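Local coordinates for protein malate dehydrogenase (Pyrococcus horikoshii, PDB 1V9N) that catalyses the NAD-dependent interconversion of (S)-malate and oxaloacetate as a homodimer, here with NADPH bound, at residues A[17-20]-A[21-25]; A[43-46]-A[47-51]; A[184-188]-A[189-193]. All coordinates share one frame; numbering follows the deposited sequence.

Contact 1. Residues A[17-20]-A[21-25]; sequences DRLF and SFIVR
Phe20 meets Val24 one turn on along the alpha helix 16-29, at 3.7 Å between Phe20 CE2 and Val24 CG2. The Phe20 ring is set by a first torsion of -178°, with CG trans to the backbone N, and it crosses Val24 at a slant. Four backbone bonds join these turns in the i to i+4 pattern. The straightest runs from Ile23 N to Leu19 O, at 174°.

The buried, tightly packed side carries Leu19, Phe22 and Ile23. Leu19 CG and Ile23 CD1 come no nearer than 4.4 Å, and their close packing is with other parts of the chain. Both side chains reach Val57, and Ile23 packs on Ala41 and Val45 of helix 34-49. Phe22 is buried against Leu348 and Ala352 of helix 342-355.

The solvent side bears Asp17 and Arg18, whose CB bonds point away from the following turn. One face of the Arg25 guanidinium rests on Phe22 CA, and NH2 lies in plane at the edge of the Phe22 ring. NH2 also bonds to Glu358 O near the C-terminus. Arg25 NH1 adds a weak hydrogen bond to Ser21 OG, at 3.5 Å.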
loop_
_atom_site.group_PDB
_atom_site.type_symbol
_atom_site.label_atom_id
_atom_site.label_comp_id
_atom_site.label_asym_id
_atom_site.label_seq_id
_atom_site.Cartn_x
_atom_site.Cartn_y
_atom_site.Cartn_z
ATOM N N ASP A 17 23.289 -5.438 -24.115
ATOM C CA ASP A 17 23.861 -6.779 -24.161
ATOM C C ASP A 17 25.288 -6.823 -23.621
ATOM O O ASP A 17 25.741 -7.847 -23.107
ATOM C CB ASP A 17 23.841 -7.288 -25.601
ATOM C CG ASP A 17 22.460 -7.207 -26.220
ATOM O OD1 ASP A 17 21.581 -7.999 -25.817
ATOM O OD2 ASP A 17 22.254 -6.340 -27.101
ATOM N N ARG A 18 25.991 -5.703 -23.742
ATOM C CA ARG A 18 27.365 -5.602 -23.275
ATOM C C ARG A 18 27.415 -5.481 -21.759
ATOM O O ARG A 18 28.233 -6.124 -21.102
ATOM C CB ARG A 18 28.041 -4.390 -23.920
ATOM C CG ARG A 18 29.498 -4.191 -23.542
ATOM C CD ARG A 18 30.197 -3.396 -24.628
ATOM N NE ARG A 18 30.152 -4.115 -25.900
ATOM C CZ ARG A 18 30.486 -3.591 -27.075
ATOM N NH1 ARG A 18 30.892 -2.330 -27.152
ATOM N NH2 ARG A 18 30.415 -4.332 -28.175
ATOM N N LEU A 19 26.540 -4.648 -21.208
ATOM C CA LEU A 19 26.486 -4.453 -19.767
ATOM C C LEU A 19 26.094 -5.771 -19.109
ATOM O O LEU A 19 26.662 -6.166 -18.088
ATOM C CB LEU A 19 25.463 -3.369 -19.415
ATOM C CG LEU A 19 25.385 -2.956 -17.944
ATOM C CD1 LEU A 19 26.732 -2.406 -17.495
ATOM C CD2 LEU A 19 24.302 -1.909 -17.764
ATOM N N PHE A 20 25.133 -6.456 -19.718
ATOM C CA PHE A 20 24.647 -7.732 -19.212
ATOM C C PHE A 20 25.751 -8.781 -19.117
ATOM O O PHE A 20 25.934 -9.398 -18.069
ATOM C CB PHE A 20 23.536 -8.271 -20.116
ATOM C CG PHE A 20 22.937 -9.560 -19.635
ATOM C CD1 PHE A 20 21.823 -9.556 -18.799
ATOM C CD2 PHE A 20 23.492 -10.780 -20.002
ATOM C CE1 PHE A 20 21.275 -10.749 -18.338
ATOM C CE2 PHE A 20 22.950 -11.979 -19.543
ATOM C CZ PHE A 20 21.838 -11.960 -18.708
ATOM N N SER A 21 26.466 -8.995 -20.221
ATOM C CA SER A 21 27.536 -9.992 -20.256
ATOM C C SER A 21 28.652 -9.640 -19.276
ATOM O O SER A 21 29.290 -10.517 -18.708
ATOM C CB SER A 21 28.108 -10.113 -21.673
ATOM O OG SER A 21 28.693 -8.891 -22.086
ATOM N N PHE A 22 28.883 -8.349 -19.085
ATOM C CA PHE A 22 29.904 -7.900 -18.155
ATOM C C PHE A 22 29.556 -8.395 -16.753
ATOM O O PHE A 22 30.351 -9.089 -16.114
ATOM C CB PHE A 22 29.986 -6.376 -18.151
ATOM C CG PHE A 22 30.791 -5.822 -17.013
ATOM C CD1 PHE A 22 32.163 -6.032 -16.946
ATOM C CD2 PHE A 22 30.168 -5.129 -15.980
ATOM C CE1 PHE A 22 32.901 -5.564 -15.867
ATOM C CE2 PHE A 22 30.900 -4.656 -14.893
ATOM C CZ PHE A 22 32.266 -4.875 -14.837
ATOM N N ILE A 23 28.360 -8.040 -16.285
ATOM C CA ILE A 23 27.899 -8.444 -14.960
ATOM C C ILE A 23 28.039 -9.948 -14.774
ATOM O O ILE A 23 28.517 -10.408 -13.738
ATOM C CB ILE A 23 26.413 -8.045 -14.731
ATOM C CG1 ILE A 23 26.275 -6.524 -14.769
ATOM C CG2 ILE A 23 25.920 -8.575 -13.384
ATOM C CD1 ILE A 23 24.833 -6.042 -14.787
ATOM N N VAL A 24 27.620 -10.709 -15.782
ATOM C CA VAL A 24 27.699 -12.165 -15.725
ATOM C C VAL A 24 29.147 -12.653 -15.623
ATOM O O VAL A 24 29.425 -13.640 -14.934
ATOM C CB VAL A 24 27.013 -12.809 -16.962
ATOM C CG1 VAL A 24 27.257 -14.311 -16.978
ATOM C CG2 VAL A 24 25.509 -12.533 -16.920
ATOM N N ARG A 25 30.065 -11.965 -16.302
ATOM C CA ARG A 25 31.482 -12.337 -16.258
ATOM C C ARG A 25 32.017 -12.194 -14.840
ATOM O O ARG A 25 32.635 -13.109 -14.297
ATOM C CB ARG A 25 32.326 -11.438 -17.171
ATOM C CG ARG A 25 32.354 -11.828 -18.631
ATOM C CD ARG A 25 33.597 -11.254 -19.304
ATOM N NE ARG A 25 33.590 -9.797 -19.385
ATOM C CZ ARG A 25 32.760 -9.099 -20.155
ATOM N NH1 ARG A 25 31.869 -9.726 -20.910
ATOM N NH2 ARG A 25 32.825 -7.774 -20.177
#

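Contact 2. Residues A[43-46]-A[47-51]; sequences NLVM and ADLRG. With NDP (NADPH dihydro-nicotinamide-adenine-dinucleotide phosphate), chain B.
Ala47, Asp48, Leu49 and Arg50 each send a backbone N-H back four residues, to the carbonyl O of Asn43, Leu44, Val45 and Met46, as helix 34-49 closes in a Schellman motif at Gly51. Gly51 has a phi of 84°, where a CB would press on the carbonyl O of Arg50. Its N bonds to Asp48 O at 3.1 Å.

Val45 and Leu49 lie side by side and point the same way, with Val45 CG1 3.9 Å from Leu49 CD1. Selenomethionine Met46 and Arg50 form a second such pair. There Met46 CG is 3.9 Å from Arg50 CD, and Arg50 CG lies 3.2 Å from Met46 O. The arginine bends at its CG-CD bond, with chi3 at 68°, and its guanidinium turns to the cofactor. Arg50 NH2 meets O2X of the NADPH 2'-phosphate at 3.1 Å. The phosphate oxygen lies at the edge of the guanidinium, in its plane, and the N-H points at it at 167°. The same NH2 also bonds to Gly323 O, and Phe327 makes a cation-pi contact. A leucine here would probably leave O2X without this donor and Gly323 O without its mate.

Asp48 OD2 takes the N-H of Val57. Around the helix end, Asp48 packs on Leu19 and Val45 on Lys16 of helix 16-29. Leu49 faces Met330 and Leu334 of helix 324-336. Met46 lies on Tyr133 and Leu136 of helix 132-139, and Ile338 of strand 338-341 touches Val45, Asp48 and Leu49.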
loop_
_atom_site.group_PDB
_atom_site.type_symbol
_atom_site.label_atom_id
_atom_site.label_comp_id
_atom_site.label_asym_id
_atom_site.label_seq_id
_atom_site.Cartn_x
_atom_site.Cartn_y
_atom_site.Cartn_z
ATOM N N ASN A 43 18.085 -8.480 -13.391
ATOM C CA ASN A 43 17.490 -7.550 -12.440
ATOM C C ASN A 43 18.190 -6.189 -12.419
ATOM O O ASN A 43 17.533 -5.144 -12.439
ATOM C CB ASN A 43 17.495 -8.183 -11.037
ATOM C CG ASN A 43 17.158 -7.195 -9.943
ATOM O OD1 ASN A 43 18.011 -6.426 -9.510
ATOM N ND2 ASN A 43 15.907 -7.213 -9.485
ATOM N N LEU A 44 19.518 -6.195 -12.382
ATOM C CA LEU A 44 20.267 -4.944 -12.352
ATOM C C LEU A 44 20.167 -4.188 -13.677
ATOM O O LEU A 44 20.076 -2.965 -13.688
ATOM C CB LEU A 44 21.744 -5.205 -12.015
ATOM C CG LEU A 44 22.047 -5.764 -10.619
ATOM C CD1 LEU A 44 23.560 -5.904 -10.435
ATOM C CD2 LEU A 44 21.478 -4.831 -9.564
ATOM N N VAL A 45 20.187 -4.920 -14.788
ATOM C CA VAL A 45 20.099 -4.294 -16.103
ATOM C C VAL A 45 18.720 -3.690 -16.315
ATOM O O VAL A 45 18.592 -2.618 -16.910
ATOM C CB VAL A 45 20.410 -5.309 -17.234
ATOM C CG1 VAL A 45 20.160 -4.673 -18.602
ATOM C CG2 VAL A 45 21.867 -5.755 -17.136
HETATM N N MSE A 46 17.684 -4.365 -15.825
HETATM C CA MSE A 46 16.337 -3.832 -15.974
HETATM C C MSE A 46 16.255 -2.481 -15.274
HETATM O O MSE A 46 15.635 -1.549 -15.788
HETATM C CB MSE A 46 15.292 -4.781 -15.379
HETATM C CG MSE A 46 13.872 -4.217 -15.479
HETATM SE SE MSE A 46 12.507 -5.360 -14.741
HETATM C CE MSE A 46 12.436 -6.656 -16.160
ATOM N N ALA A 47 16.878 -2.378 -14.100
ATOM C CA ALA A 47 16.878 -1.132 -13.341
ATOM C C ALA A 47 17.549 -0.012 -14.138
ATOM O O ALA A 47 17.059 1.116 -14.175
ATOM C CB ALA A 47 17.602 -1.326 -12.009
ATOM N N ASP A 48 18.681 -0.321 -14.761
ATOM C CA ASP A 48 19.386 0.677 -15.556
ATOM C C ASP A 48 18.548 1.073 -16.777
ATOM O O ASP A 48 18.452 2.251 -17.111
ATOM C CB ASP A 48 20.752 0.144 -15.996
ATOM C CG ASP A 48 21.758 0.106 -14.854
ATOM O OD1 ASP A 48 21.949 1.152 -14.193
ATOM O OD2 ASP A 48 22.356 -0.966 -14.619
ATOM N N LEU A 49 17.935 0.086 -17.422
ATOM C CA LEU A 49 17.096 0.331 -18.591
ATOM C C LEU A 49 15.881 1.202 -18.269
ATOM O O LEU A 49 15.508 2.077 -19.057
ATOM C CB LEU A 49 16.617 -0.995 -19.189
ATOM C CG LEU A 49 17.639 -1.834 -19.957
ATOM C CD1 LEU A 49 17.020 -3.160 -20.369
ATOM C CD2 LEU A 49 18.101 -1.060 -21.188
ATOM N N ARG A 50 15.262 0.955 -17.116
ATOM C CA ARG A 50 14.084 1.715 -16.708
ATOM C C ARG A 50 14.441 3.069 -16.108
ATOM O O ARG A 50 13.562 3.827 -15.698
ATOM C CB ARG A 50 13.250 0.916 -15.700
ATOM C CG ARG A 50 12.680 -0.395 -16.232
ATOM C CD ARG A 50 11.652 -0.973 -15.244
ATOM N NE ARG A 50 10.455 -0.134 -15.171
ATOM C CZ ARG A 50 9.479 -0.150 -16.076
ATOM N NH1 ARG A 50 9.551 -0.971 -17.110
ATOM N NH2 ARG A 50 8.451 0.685 -15.972
ATOM N N GLY A 51 15.734 3.369 -16.042
ATOM C CA GLY A 51 16.158 4.646 -15.501
ATOM C C GLY A 51 16.284 4.712 -13.994
ATOM O O GLY A 51 16.200 5.793 -13.409
HETATM P PA NDP B . 9.730 6.808 -8.497
HETATM O O1A NDP B . 10.754 6.853 -9.512
HETATM O O2A NDP B . 9.239 8.027 -7.765
HETATM O O5B NDP B . 8.443 6.034 -9.157
HETATM C C5B NDP B . 7.245 5.787 -8.398
HETATM C C4B NDP B . 6.306 5.020 -9.348
HETATM O O4B NDP B . 5.484 6.038 -9.946
HETATM C C3B NDP B . 6.911 4.249 -10.488
HETATM O O3B NDP B . 6.134 3.025 -10.662
HETATM C C2B NDP B . 6.812 5.113 -11.695
HETATM O O2B NDP B . 6.803 4.466 -12.980
HETATM C C1B NDP B . 5.594 5.919 -11.363
HETATM N N9A NDP B . 5.604 7.319 -11.870
HETATM C C8A NDP B . 6.684 8.243 -11.956
HETATM N N7A NDP B . 6.282 9.395 -12.441
HETATM C C5A NDP B . 4.944 9.270 -12.684
HETATM C C6A NDP B . 3.924 10.137 -13.193
HETATM N N6A NDP B . 4.223 11.391 -13.548
HETATM N N1A NDP B . 2.630 9.678 -13.314
HETATM C C2A NDP B . 2.312 8.393 -12.949
HETATM N N3A NDP B . 3.198 7.504 -12.456
HETATM C C4A NDP B . 4.509 8.005 -12.346
HETATM O O3 NDP B . 10.019 5.748 -7.372
HETATM P PN NDP B . 11.078 5.497 -6.218
HETATM O O1N NDP B . 10.302 5.493 -4.981
HETATM O O2N NDP B . 12.066 6.610 -6.423
HETATM O O5D NDP B . 11.643 4.069 -6.631
HETATM C C5D NDP B . 13.063 3.750 -6.618
HETATM C C4D NDP B . 13.298 2.257 -7.069
HETATM O O4D NDP B . 14.115 1.661 -6.077
HETATM C C3D NDP B . 12.049 1.347 -7.172
HETATM O O3D NDP B . 12.180 0.547 -8.355
HETATM C C2D NDP B . 12.026 0.541 -5.885
HETATM O O2D NDP B . 11.388 -0.706 -6.063
HETATM C C1D NDP B . 13.540 0.461 -5.557
HETATM N N1N NDP B . 13.846 0.376 -4.104
HETATM C C2N NDP B . 14.449 -0.832 -3.655
HETATM C C3N NDP B . 14.761 -0.921 -2.236
HETATM C C7N NDP B . 15.393 -2.136 -1.712
HETATM O O7N NDP B . 15.695 -2.283 -0.522
HETATM N N7N NDP B . 15.677 -3.176 -2.543
HETATM C C4N NDP B . 14.451 0.196 -1.402
HETATM C C5N NDP B . 13.855 1.363 -1.861
HETATM C C6N NDP B . 13.554 1.462 -3.218
HETATM P P2B NDP B . 8.012 4.338 -13.947
HETATM O O1X NDP B . 7.392 4.607 -15.254
HETATM O O2X NDP B . 8.574 2.953 -13.880
HETATM O O3X NDP B . 9.072 5.375 -13.590
#

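Contact 3. Residues A[184-188]-A[189-193]; sequences DMATS and VVPIG. With NDP (NADPH dihydro-nicotinamide-adenine-dinucleotide phosphate), chain B.
Ser188 OG donates a hydrogen bond to Val190 O at 2.6 Å, in the loop that follows strand 181-185. The hydroxyl approaches from above the carbonyl plane, 63° out of it, and not along a lone pair. Further out, Ala186 CB touches Pro191 CG at 4.2 Å. The loop brings Ala186 and Pro191 together beside the NADPH.

Asp184 can be followed outward along the cofactor. Its CB passes 4.1 Å from O3B of the adenosine ribose. CG stands trans to the backbone N, at -172°, which carries the carboxylate to the nicotinamide ribose. There the two oxygens split the work. OD2 accepts the O3D hydroxyl at 2.7 Å, and OD1 accepts the O2D hydroxyl, at a distance so short that its exact value is doubtful. Both ribose hydroxyls are therefore held by one carboxylate. OD2 has a further, weak bond from Gly132 N.

The backbone grips the cofactor as well. Asp184 N donates to O3B at 2.9 Å. Ala186 N donates to the pyrophosphate oxygen O1N at 2.8 Å, almost straight at 175°. Further along the loop, Pro191 CD comes within 3.2 Å of O2N. Both riboses and the pyrophosphate are thus lined by one short run of chain. Lys244 of the second subunit bonds to the carbonyls of Ala186, Ser188 and Val189.

Strand 181-185 is an outermost strand of the mixed sheet within this chain, and Met185 bonds to Ile170 on strand 170-174. Thr187 OG1 is tied to Asn168 O, and its side chain packs on Leu248 and Ser249 of helix 242-258.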
loop_
_atom_site.group_PDB
_atom_site.type_symbol
_atom_site.label_atom_id
_atom_site.label_comp_id
_atom_site.label_asym_id
_atom_site.label_seq_id
_atom_site.Cartn_x
_atom_site.Cartn_y
_atom_site.Cartn_z
ATOM N N ASP A 184 5.916 0.861 -8.755
ATOM C CA ASP A 184 7.102 0.402 -8.040
ATOM C C ASP A 184 7.632 1.640 -7.335
ATOM O O ASP A 184 8.258 2.491 -7.956
ATOM C CB ASP A 184 8.143 -0.166 -9.014
ATOM C CG ASP A 184 9.297 -0.834 -8.293
ATOM O OD1 ASP A 184 9.240 -0.891 -7.043
ATOM O OD2 ASP A 184 10.248 -1.297 -8.960
HETATM N N MSE A 185 7.382 1.722 -6.030
HETATM C CA MSE A 185 7.750 2.897 -5.248
HETATM C C MSE A 185 8.258 2.639 -3.836
HETATM O O MSE A 185 7.787 1.733 -3.146
HETATM C CB MSE A 185 6.515 3.786 -5.123
HETATM C CG MSE A 185 5.319 2.974 -4.608
HETATM SE SE MSE A 185 3.768 3.927 -3.992
HETATM C CE MSE A 185 4.292 4.172 -2.143
ATOM N N ALA A 186 9.205 3.459 -3.395
ATOM C CA ALA A 186 9.703 3.354 -2.032
ATOM C C ALA A 186 8.617 4.059 -1.219
ATOM O O ALA A 186 7.946 4.951 -1.737
ATOM C CB ALA A 186 11.017 4.085 -1.895
ATOM N N THR A 187 8.425 3.665 0.035
ATOM C CA THR A 187 7.406 4.303 0.859
ATOM C C THR A 187 7.925 5.592 1.501
ATOM O O THR A 187 7.225 6.249 2.281
ATOM C CB THR A 187 6.870 3.336 1.943
ATOM O OG1 THR A 187 7.961 2.685 2.600
ATOM C CG2 THR A 187 5.976 2.281 1.304
ATOM N N SER A 188 9.160 5.943 1.165
ATOM C CA SER A 188 9.772 7.173 1.646
ATOM C C SER A 188 9.623 8.119 0.460
ATOM O O SER A 188 9.331 7.664 -0.651
ATOM C CB SER A 188 11.256 6.948 1.967
ATOM O OG SER A 188 11.957 6.452 0.836
ATOM N N VAL A 189 9.801 9.422 0.669
ATOM C CA VAL A 189 9.663 10.346 -0.454
ATOM C C VAL A 189 10.587 9.881 -1.579
ATOM O O VAL A 189 10.187 9.837 -2.739
ATOM C CB VAL A 189 10.020 11.803 -0.068
ATOM C CG1 VAL A 189 9.804 12.723 -1.272
ATOM C CG2 VAL A 189 9.161 12.265 1.099
ATOM N N VAL A 190 11.820 9.524 -1.229
ATOM C CA VAL A 190 12.785 9.042 -2.217
ATOM C C VAL A 190 13.692 7.976 -1.616
ATOM O O VAL A 190 13.812 7.864 -0.399
ATOM C CB VAL A 190 13.679 10.185 -2.756
ATOM C CG1 VAL A 190 12.815 11.268 -3.377
ATOM C CG2 VAL A 190 14.537 10.760 -1.630
ATOM N N PRO A 191 14.333 7.167 -2.471
ATOM C CA PRO A 191 15.238 6.108 -2.010
ATOM C C PRO A 191 16.570 6.736 -1.618
ATOM O O PRO A 191 16.954 7.771 -2.164
ATOM C CB PRO A 191 15.396 5.215 -3.242
ATOM C CG PRO A 191 14.226 5.566 -4.101
ATOM C CD PRO A 191 14.085 7.038 -3.913
ATOM N N ILE A 192 17.277 6.121 -0.674
ATOM C CA ILE A 192 18.568 6.662 -0.269
ATOM C C ILE A 192 19.491 6.548 -1.477
ATOM O O ILE A 192 20.309 7.428 -1.736
ATOM C CB ILE A 192 19.176 5.879 0.917
ATOM C CG1 ILE A 192 20.379 6.640 1.474
ATOM C CG2 ILE A 192 19.607 4.490 0.471
ATOM C CD1 ILE A 192 20.041 8.017 2.002
ATOM N N GLY A 193 19.330 5.460 -2.223
ATOM C CA GLY A 193 20.141 5.238 -3.402
ATOM C C GLY A 193 20.043 6.371 -4.407
ATOM O O GLY A 193 20.874 6.470 -5.306
HETATM P PA NDP B . 9.730 6.808 -8.497
HETATM O O1A NDP B . 10.754 6.853 -9.512
HETATM O O2A NDP B . 9.239 8.027 -7.765
HETATM O O5B NDP B . 8.443 6.034 -9.157
HETATM C C5B NDP B . 7.245 5.787 -8.398
HETATM C C4B NDP B . 6.306 5.020 -9.348
HETATM O O4B NDP B . 5.484 6.038 -9.946
HETATM C C3B NDP B . 6.911 4.249 -10.488
HETATM O O3B NDP B . 6.134 3.025 -10.662
HETATM C C2B NDP B . 6.812 5.113 -11.695
HETATM O O2B NDP B . 6.803 4.466 -12.980
HETATM C C1B NDP B . 5.594 5.919 -11.363
HETATM N N9A NDP B . 5.604 7.319 -11.870
HETATM C C8A NDP B . 6.684 8.243 -11.956
HETATM N N7A NDP B . 6.282 9.395 -12.441
HETATM C C5A NDP B . 4.944 9.270 -12.684
HETATM C C6A NDP B . 3.924 10.137 -13.193
HETATM N N6A NDP B . 4.223 11.391 -13.548
HETATM N N1A NDP B . 2.630 9.678 -13.314
HETATM C C2A NDP B . 2.312 8.393 -12.949
HETATM N N3A NDP B . 3.198 7.504 -12.456
HETATM C C4A NDP B . 4.509 8.005 -12.346
HETATM O O3 NDP B . 10.019 5.748 -7.372
HETATM P PN NDP B . 11.078 5.497 -6.218
HETATM O O1N NDP B . 10.302 5.493 -4.981
HETATM O O2N NDP B . 12.066 6.610 -6.423
HETATM O O5D NDP B . 11.643 4.069 -6.631
HETATM C C5D NDP B . 13.063 3.750 -6.618
HETATM C C4D NDP B . 13.298 2.257 -7.069
HETATM O O4D NDP B . 14.115 1.661 -6.077
HETATM C C3D NDP B . 12.049 1.347 -7.172
HETATM O O3D NDP B . 12.180 0.547 -8.355
HETATM C C2D NDP B . 12.026 0.541 -5.885
HETATM O O2D NDP B . 11.388 -0.706 -6.063
HETATM C C1D NDP B . 13.540 0.461 -5.557
HETATM N N1N NDP B . 13.846 0.376 -4.104
HETATM C C2N NDP B . 14.449 -0.832 -3.655
HETATM C C3N NDP B . 14.761 -0.921 -2.236
HETATM C C7N NDP B . 15.393 -2.136 -1.712
HETATM O O7N NDP B . 15.695 -2.283 -0.522
HETATM N N7N NDP B . 15.677 -3.176 -2.543
HETATM C C4N NDP B . 14.451 0.196 -1.402
HETATM C C5N NDP B . 13.855 1.363 -1.861
HETATM C C6N NDP B . 13.554 1.462 -3.218
HETATM P P2B NDP B . 8.012 4.338 -13.947
HETATM O O1X NDP B . 7.392 4.607 -15.254
HETATM O O2X NDP B . 8.574 2.953 -13.880
HETATM O O3X NDP B . 9.072 5.375 -13.590
#

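How the contacts relate
Contacts 1 and 2 lie on consecutive helices that pack together, with centres 13 Å apart. Ile23 CD1 touches Val45 CG2 at 3.8 Å, and Leu19 CD2 is equally close to Asp48 OD2. Contact 3 is more distant from contact 1, with nearest atoms about 15 Å apart. Contacts 2 and 3 do not touch each other, and their nearest atoms are about 6 Å apart. The cofactor joins them: contact 2 holds the 2'-phosphate, and contact 3 holds the riboses and pyrophosphate. Lys4 and Gly326 bind the same NADPH, as do Glu238, His243 and Lys244 of the second subunit. The pocket therefore spans the dimer interface, while contact 1 backs the helix of contact 2.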